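Local coordinates for protein shikimate dehydrogenase (NADP(+)) (PDB 3U62) that probably catalyses the reversible NADPH-linked reduction of 3-dehydroshikimate to shikimate, the fourth step of the pathway to chorismate and the aromatic amino acids, at residues Phe3-Gly7 against Tyr8-His12; Lys100-Gly104 against Val105-Glu109; Val208-Lys212 against Leu213-His217. One frame throughout, in Å; residues are numbered along the deposited sequence.

Contact 1: residues Phe3-Gly7 against Tyr8-His12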
loop_
_atom_site.group_PDB
_atom_site.type_symbol
_atom_site.label_atom_id
_atom_site.label_comp_id
_atom_site.label_asym_id
_atom_site.label_seq_id
_atom_site.Cartn_x
_atom_site.Cartn_y
_atom_site.Cartn_z
ATOM N N PHE A 3 3.523 -12.342 15.429
ATOM C CA PHE A 3 2.978 -11.633 14.273
ATOM C C PHE A 3 3.387 -12.351 12.992
ATOM O O PHE A 3 4.282 -13.197 13.012
ATOM C CB PHE A 3 3.477 -10.180 14.249
ATOM C CG PHE A 3 3.197 -9.423 15.516
ATOM C CD1 PHE A 3 4.160 -9.330 16.516
ATOM C CD2 PHE A 3 1.962 -8.812 15.718
ATOM C CE1 PHE A 3 3.902 -8.637 17.696
ATOM C CE2 PHE A 3 1.693 -8.119 16.894
ATOM C CZ PHE A 3 2.666 -8.028 17.885
ATOM N N CYS A 4 2.717 -12.028 11.888
ATOM C CA CYS A 4 3.113 -12.516 10.573
ATOM C C CYS A 4 2.546 -11.611 9.493
ATOM O O CYS A 4 1.826 -10.648 9.785
ATOM C CB CYS A 4 2.644 -13.962 10.350
ATOM S SG CYS A 4 0.850 -14.200 10.388
ATOM N N ILE A 5 2.888 -11.911 8.248
ATOM C CA ILE A 5 2.223 -11.306 7.110
ATOM C C ILE A 5 1.492 -12.408 6.346
ATOM O O ILE A 5 2.057 -13.470 6.070
ATOM C CB ILE A 5 3.212 -10.521 6.200
ATOM C CG1 ILE A 5 2.485 -9.877 5.011
ATOM C CG2 ILE A 5 4.389 -11.394 5.747
ATOM C CD1 ILE A 5 2.362 -8.374 5.106
ATOM N N ILE A 6 0.224 -12.157 6.033
ATOM C CA ILE A 6 -0.570 -13.094 5.248
ATOM C C ILE A 6 -0.859 -12.505 3.871
ATOM O O ILE A 6 -0.994 -11.287 3.719
ATOM C CB ILE A 6 -1.880 -13.534 5.981
ATOM C CG1 ILE A 6 -2.865 -12.362 6.139
ATOM C CG2 ILE A 6 -1.560 -14.130 7.359
ATOM C CD1 ILE A 6 -3.929 -12.294 5.032
ATOM N N GLY A 7 -0.938 -13.377 2.871
ATOM C CA GLY A 7 -1.161 -12.953 1.496
ATOM C C GLY A 7 -0.882 -14.064 0.506
ATOM O O GLY A 7 -0.684 -15.221 0.896
ATOM N N TYR A 8 -0.878 -13.705 -0.776
ATOM C CA TYR A 8 -0.674 -14.652 -1.864
ATOM C C TYR A 8 -0.353 -13.884 -3.143
ATOM O O TYR A 8 -1.264 -13.384 -3.807
ATOM C CB TYR A 8 -1.930 -15.499 -2.062
ATOM C CG TYR A 8 -1.720 -16.751 -2.868
ATOM C CD1 TYR A 8 -1.035 -17.840 -2.329
ATOM C CD2 TYR A 8 -2.224 -16.860 -4.161
ATOM C CE1 TYR A 8 -0.843 -18.999 -3.058
ATOM C CE2 TYR A 8 -2.040 -18.017 -4.902
ATOM C CZ TYR A 8 -1.350 -19.082 -4.343
ATOM O OH TYR A 8 -1.162 -20.233 -5.073
ATOM N N PRO A 9 0.943 -13.779 -3.496
ATOM C CA PRO A 9 2.101 -14.363 -2.814
ATOM C C PRO A 9 2.595 -13.530 -1.629
ATOM O O PRO A 9 2.263 -12.344 -1.522
ATOM C CB PRO A 9 3.166 -14.376 -3.910
ATOM C CG PRO A 9 2.844 -13.188 -4.747
ATOM C CD PRO A 9 1.346 -13.017 -4.695
ATOM N N VAL A 10 3.385 -14.153 -0.756
ATOM C CA VAL A 10 3.976 -13.449 0.379
ATOM C C VAL A 10 5.344 -14.008 0.804
ATOM O O VAL A 10 6.019 -13.423 1.653
ATOM C CB VAL A 10 2.987 -13.376 1.578
ATOM C CG1 VAL A 10 3.148 -14.570 2.522
ATOM C CG2 VAL A 10 3.156 -12.052 2.323
ATOM N N ARG A 11 5.754 -15.121 0.203
ATOM C CA ARG A 11 7.005 -15.784 0.589
ATOM C C ARG A 11 8.263 -14.921 0.394
ATOM O O ARG A 11 9.267 -15.127 1.074
ATOM C CB ARG A 11 7.149 -17.139 -0.117
ATOM C CG ARG A 11 7.393 -17.049 -1.610
ATOM C CD ARG A 11 6.935 -18.300 -2.331
ATOM N NE ARG A 11 7.205 -18.205 -3.763
ATOM C CZ ARG A 11 6.424 -17.581 -4.641
ATOM N NH1 ARG A 11 5.301 -16.990 -4.250
ATOM N NH2 ARG A 11 6.766 -17.550 -5.923
ATOM N N HIS A 12 8.195 -13.955 -0.524
ATOM C CA HIS A 12 9.314 -13.048 -0.787
ATOM C C HIS A 12 9.158 -11.687 -0.114
ATOM O O HIS A 12 9.818 -10.711 -0.494
ATOM C CB HIS A 12 9.559 -12.923 -2.294
ATOM C CG HIS A 12 10.140 -14.161 -2.896
ATOM N ND1 HIS A 12 9.479 -14.924 -3.835
ATOM C CD2 HIS A 12 11.309 -14.798 -2.649
ATOM C CE1 HIS A 12 10.227 -15.966 -4.157
ATOM N NE2 HIS A 12 11.342 -15.912 -3.451
#
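I5 swings CG1 round to the far side of its CA-CB bond from the backbone N (chi1 -179°), while V10 carries a first torsion of 91°, well off a staggered value, and between them these rotations bring the two aliphatic side chains together obliquely. The touching branch of V10 is CG2. It fits against both arms of I5, lying 3.5 Å from I5 CG1 and 3.7 Å from I5 CG2. The other methyl stays close to the strand backbone, V10 CG1 sitting 3.9 Å from I5 O.

The chain turns here just after strand 2-7, which runs between strands 31-36 and 55-58 in the mixed sheet of the substrate-binding domain. I6 points the other way from I5, onto F56 and A58. The loop that follows runs on toward S13, I14 and S15, predicted to bind shikimate. V10 also lies about 4 Å from the side chain of T59, another residue predicted to bind shikimate, and a bound sulfate comes about as near to it, consistent with the edge of a substrate pocket.

G7 is the last residue of the strand; it has no side chain, and its backbone is extended there (phi 166°). Beyond it Y8 turns its ring away, with G7 O at the ring edge, close to its plane and 4.2 Å from Y8 CD1. The peptide bond between Y8 and P9 is cis; past it V10 points back toward I5. E36 holds the loop after the turn: its OE2 accepts a hydrogen bond from V10 N and also forms a salt bridge with R11 NH1.

Contact 2: residues Lys100-Gly104 against Val105-Glu109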
loop_
_atom_site.group_PDB
_atom_site.type_symbol
_atom_site.label_atom_id
_atom_site.label_comp_id
_atom_site.label_asym_id
_atom_site.label_seq_id
_atom_site.Cartn_x
_atom_site.Cartn_y
_atom_site.Cartn_z
ATOM N N LYS A 100 2.035 10.144 5.189
ATOM C CA LYS A 100 3.346 10.438 5.761
ATOM C C LYS A 100 4.473 10.416 4.725
ATOM O O LYS A 100 5.448 11.165 4.861
ATOM C CB LYS A 100 3.648 9.515 6.944
ATOM C CG LYS A 100 2.791 9.811 8.175
ATOM C CD LYS A 100 3.374 9.230 9.462
ATOM C CE LYS A 100 4.603 10.006 9.934
ATOM N NZ LYS A 100 4.303 11.556 9.989
ATOM N N SER A 101 4.341 9.574 3.699
ATOM C CA SER A 101 5.325 9.516 2.611
ATOM C C SER A 101 5.351 10.809 1.793
ATOM O O SER A 101 6.358 11.132 1.161
ATOM C CB SER A 101 5.056 8.324 1.685
ATOM O OG SER A 101 3.912 8.542 0.879
ATOM N N LEU A 102 4.237 11.536 1.817
ATOM C CA LEU A 102 4.092 12.771 1.052
ATOM C C LEU A 102 4.239 14.026 1.910
ATOM O O LEU A 102 3.846 15.118 1.485
ATOM C CB LEU A 102 2.750 12.785 0.310
ATOM C CG LEU A 102 2.579 11.778 -0.834
ATOM C CD1 LEU A 102 1.106 11.583 -1.162
ATOM C CD2 LEU A 102 3.360 12.202 -2.078
ATOM N N GLU A 103 4.798 13.873 3.109
ATOM C CA GLU A 103 5.071 15.024 3.960
ATOM C C GLU A 103 6.022 15.997 3.274
ATOM O O GLU A 103 7.024 15.590 2.682
ATOM C CB GLU A 103 5.615 14.591 5.320
ATOM C CG GLU A 103 4.506 14.336 6.325
ATOM C CD GLU A 103 4.977 13.670 7.605
ATOM O OE1 GLU A 103 6.197 13.651 7.878
ATOM O OE2 GLU A 103 4.104 13.161 8.353
ATOM N N GLY A 104 5.673 17.279 3.342
ATOM C CA GLY A 104 6.461 18.342 2.720
ATOM C C GLY A 104 6.204 18.526 1.234
ATOM O O GLY A 104 6.764 19.432 0.617
ATOM N N VAL A 105 5.354 17.674 0.662
ATOM C CA VAL A 105 5.097 17.674 -0.780
ATOM C C VAL A 105 3.673 18.141 -1.088
ATOM O O VAL A 105 2.710 17.663 -0.483
ATOM C CB VAL A 105 5.336 16.264 -1.399
ATOM C CG1 VAL A 105 5.061 16.262 -2.901
ATOM C CG2 VAL A 105 6.756 15.787 -1.125
ATOM N N GLU A 106 3.555 19.080 -2.024
ATOM C CA GLU A 106 2.258 19.488 -2.549
ATOM C C GLU A 106 1.859 18.528 -3.667
ATOM O O GLU A 106 2.567 18.403 -4.669
ATOM C CB GLU A 106 2.310 20.929 -3.074
ATOM C CG GLU A 106 0.970 21.458 -3.592
ATOM C CD GLU A 106 1.085 22.769 -4.358
ATOM O OE1 GLU A 106 2.210 23.294 -4.510
ATOM O OE2 GLU A 106 0.038 23.278 -4.815
ATOM N N VAL A 107 0.734 17.843 -3.482
ATOM C CA VAL A 107 0.211 16.946 -4.509
ATOM C C VAL A 107 -0.635 17.750 -5.493
ATOM O O VAL A 107 -1.722 18.226 -5.155
ATOM C CB VAL A 107 -0.595 15.767 -3.901
ATOM C CG1 VAL A 107 -1.261 14.942 -4.995
ATOM C CG2 VAL A 107 0.313 14.879 -3.065
ATOM N N LYS A 108 -0.111 17.911 -6.704
ATOM C CA LYS A 108 -0.779 18.691 -7.742
ATOM C C LYS A 108 -1.848 17.869 -8.458
ATOM O O LYS A 108 -1.696 16.660 -8.650
ATOM C CB LYS A 108 0.241 19.256 -8.735
ATOM C CG LYS A 108 1.181 20.295 -8.136
ATOM C CD LYS A 108 2.139 20.850 -9.178
ATOM C CE LYS A 108 3.098 21.854 -8.562
ATOM N NZ LYS A 108 4.152 22.282 -9.533
ATOM N N GLU A 109 -2.926 18.544 -8.848
ATOM C CA GLU A 109 -4.096 17.902 -9.444
ATOM C C GLU A 109 -4.264 18.300 -10.908
ATOM O O GLU A 109 -3.768 19.351 -11.318
ATOM C CB GLU A 109 -5.353 18.289 -8.671
ATOM C CG GLU A 109 -5.357 17.839 -7.227
ATOM C CD GLU A 109 -6.530 18.398 -6.452
ATOM O OE1 GLU A 109 -6.308 18.920 -5.339
ATOM O OE2 GLU A 109 -7.675 18.323 -6.948
#
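Between L102 and V105 the backbone makes a type II beta turn, closed by V105 N donating to L102 O at 3.1 Å with an N-H...O angle of 150°. The amide comes in from above the carbonyl plane. G104 takes the positive phi (82°) demanded of the third residue in such a turn, a conformation that glycine adopts easily. V105 packs back on the turn it completes: its CB lies 3.4 Å from L102 O, and its CG2 is 3.8 Å from E103 O.

Further on, L102 and V107 meet with their side chains at about a right angle. V107 CG2 does the touching, 3.9 Å from L102 CD1 and slightly farther from L102 CD2, so it faces the fork of the leucine. That methyl is placed there because it stands opposite the V107 carbonyl carbon about CA-CB, while CG1 is opposite the backbone N (chi1 173°). L102 continues inward onto F171 and I219, and V107 onto S169 and M130, so the pair carries the link against the parallel sheet. This link runs from helix 94-101 to strand 111-114, the first strand of the Rossmann-type NADP-binding domain.

On the outer side K100 curls its chain back toward E103, and the two form a salt bridge; the modelled 2.3 Å from K100 NZ to E103 OE2 is too short to be trusted in detail. E103 N also bonds to K100 O, 3.3 Å away. If that ion pair holds as modelled, charge lies on the exposed side of the turn, while the buried L102 makes apolar contacts and its carbonyl oxygen accepts the turn bond.

Contact 3: residues Val208-Lys212 against Leu213-His217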
loop_
_atom_site.group_PDB
_atom_site.type_symbol
_atom_site.label_atom_id
_atom_site.label_comp_id
_atom_site.label_asym_id
_atom_site.label_seq_id
_atom_site.Cartn_x
_atom_site.Cartn_y
_atom_site.Cartn_z
ATOM N N VAL A 208 11.680 4.283 -13.359
ATOM C CA VAL A 208 12.863 4.492 -14.195
ATOM C C VAL A 208 12.577 5.475 -15.337
ATOM O O VAL A 208 13.399 6.348 -15.626
ATOM C CB VAL A 208 13.421 3.144 -14.735
ATOM C CG1 VAL A 208 14.556 3.371 -15.732
ATOM C CG2 VAL A 208 13.899 2.265 -13.584
ATOM N N LYS A 209 11.412 5.332 -15.968
ATOM C CA LYS A 209 10.988 6.233 -17.041
ATOM C C LYS A 209 10.810 7.659 -16.527
ATOM O O LYS A 209 11.250 8.614 -17.173
ATOM C CB LYS A 209 9.680 5.738 -17.670
ATOM C CG LYS A 209 9.318 6.404 -19.005
ATOM C CD LYS A 209 9.655 5.517 -20.196
ATOM C CE LYS A 209 11.095 5.702 -20.669
ATOM N NZ LYS A 209 11.424 4.806 -21.812
ATOM N N ALA A 210 10.164 7.792 -15.370
ATOM C CA ALA A 210 9.935 9.092 -14.743
ATOM C C ALA A 210 11.246 9.827 -14.472
ATOM O O ALA A 210 11.328 11.046 -14.637
ATOM C CB ALA A 210 9.140 8.929 -13.461
ATOM N N ARG A 211 12.264 9.077 -14.046
ATOM C CA ARG A 211 13.598 9.631 -13.809
ATOM C C ARG A 211 14.246 10.120 -15.095
ATOM O O ARG A 211 14.846 11.197 -15.118
ATOM C CB ARG A 211 14.499 8.605 -13.124
ATOM C CG ARG A 211 14.217 8.433 -11.649
ATOM C CD ARG A 211 14.985 7.266 -11.082
ATOM N NE ARG A 211 14.540 6.937 -9.732
ATOM C CZ ARG A 211 14.750 5.767 -9.136
ATOM N NH1 ARG A 211 15.399 4.794 -9.770
ATOM N NH2 ARG A 211 14.306 5.562 -7.904
ATOM N N LYS A 212 14.122 9.325 -16.157
ATOM C CA LYS A 212 14.632 9.700 -17.474
ATOM C C LYS A 212 14.026 11.015 -17.967
ATOM O O LYS A 212 14.693 11.786 -18.660
ATOM C CB LYS A 212 14.367 8.590 -18.497
ATOM C CG LYS A 212 15.265 7.373 -18.350
ATOM C CD LYS A 212 15.034 6.378 -19.475
ATOM C CE LYS A 212 15.900 5.142 -19.301
ATOM N NZ LYS A 212 15.578 4.089 -20.305
ATOM N N LEU A 213 12.770 11.263 -17.598
ATOM C CA LEU A 213 12.034 12.434 -18.078
ATOM C C LEU A 213 12.123 13.647 -17.146
ATOM O O LEU A 213 11.658 14.738 -17.491
ATOM C CB LEU A 213 10.570 12.068 -18.356
ATOM C CG LEU A 213 10.319 10.987 -19.418
ATOM C CD1 LEU A 213 8.879 10.501 -19.359
ATOM C CD2 LEU A 213 10.668 11.476 -20.821
ATOM N N GLY A 214 12.720 13.453 -15.972
ATOM C CA GLY A 214 12.963 14.545 -15.032
ATOM C C GLY A 214 11.751 15.005 -14.243
ATOM O O GLY A 214 11.640 16.189 -13.909
ATOM N N VAL A 215 10.844 14.074 -13.950
ATOM C CA VAL A 215 9.675 14.357 -13.115
ATOM C C VAL A 215 10.149 14.825 -11.736
ATOM O O VAL A 215 11.015 14.191 -11.129
ATOM C CB VAL A 215 8.741 13.122 -13.001
ATOM C CG1 VAL A 215 7.636 13.351 -11.976
ATOM C CG2 VAL A 215 8.140 12.782 -14.356
ATOM N N LYS A 216 9.589 15.940 -11.264
ATOM C CA LYS A 216 10.022 16.588 -10.022
ATOM C C LYS A 216 10.139 15.619 -8.845
ATOM O O LYS A 216 11.223 15.453 -8.277
ATOM C CB LYS A 216 9.085 17.749 -9.671
ATOM C CG LYS A 216 9.525 18.575 -8.469
ATOM C CD LYS A 216 8.544 19.699 -8.195
ATOM C CE LYS A 216 9.041 20.616 -7.092
ATOM N NZ LYS A 216 8.109 21.760 -6.859
ATOM N N HIS A 217 9.026 14.985 -8.484
ATOM C CA HIS A 217 9.020 14.002 -7.408
ATOM C C HIS A 217 8.710 12.612 -7.931
ATOM O O HIS A 217 7.673 12.383 -8.559
ATOM C CB HIS A 217 8.015 14.375 -6.320
ATOM C CG HIS A 217 8.326 15.658 -5.620
ATOM N ND1 HIS A 217 9.498 15.866 -4.923
ATOM C CD2 HIS A 217 7.598 16.791 -5.481
ATOM C CE1 HIS A 217 9.484 17.080 -4.402
ATOM N NE2 HIS A 217 8.343 17.661 -4.727
#
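A Schellman motif ends helix 205-213, with G214 at positive phi (77°) as the first residue to leave helical geometry. Two backbone bonds define it. V215 N reaches back to A210 O at 3.1 Å and nearly straight (167°), while G214 N donates to R211 O at 3.2 Å from well above the carbonyl plane. One residue earlier, L213 N bonds to K209 O in the ordinary helical manner and weakly to A210 O.

Apolar contacts follow the same wrap. A210 CB meets V215 CG2 at 4.1 Å, the hydrophobic pairing across the cap that commonly accompanies this motif, and both residues rest on V196 of the neighbouring strand. L213 and K209 pass obliquely: the lysine bends at chi2 and chi3, and its CG lies 4.1 Å from L213 CD1. Both side chains also reach D187 and L190 of helix 187-190. Cutting L213 back to an alanine takes away the methyl beside K209 CG and would probably thin the packing against L190.

Charge plays its part outside the cap, where R211 NH1 forms a salt bridge with D203. Within the cap, the leucine branch point leans over the helix backbone, L213 CG standing 3.4 Å from K209 O.

Along the chain the contacts come in series, contact 1 in the N-terminal substrate-binding domain, contacts 2 and 3 in the NADP-binding part. Contact 1 leaves the mixed sheet at strand 2-7; its centre is about 29 Å from that of contact 2 and about 31 Å from that of contact 3, with no touch. Contact 2 leads into strand 111-114 of the parallel sheet, and contact 3 leads from helix 205-213 into strand 217-219 at one edge of that sheet. These two have centres about 17 Å apart and meet where V105 CG1 packs 3.7 Å from H217 CD2, so the loop entering the nucleotide-binding sheet packs against its edge strand.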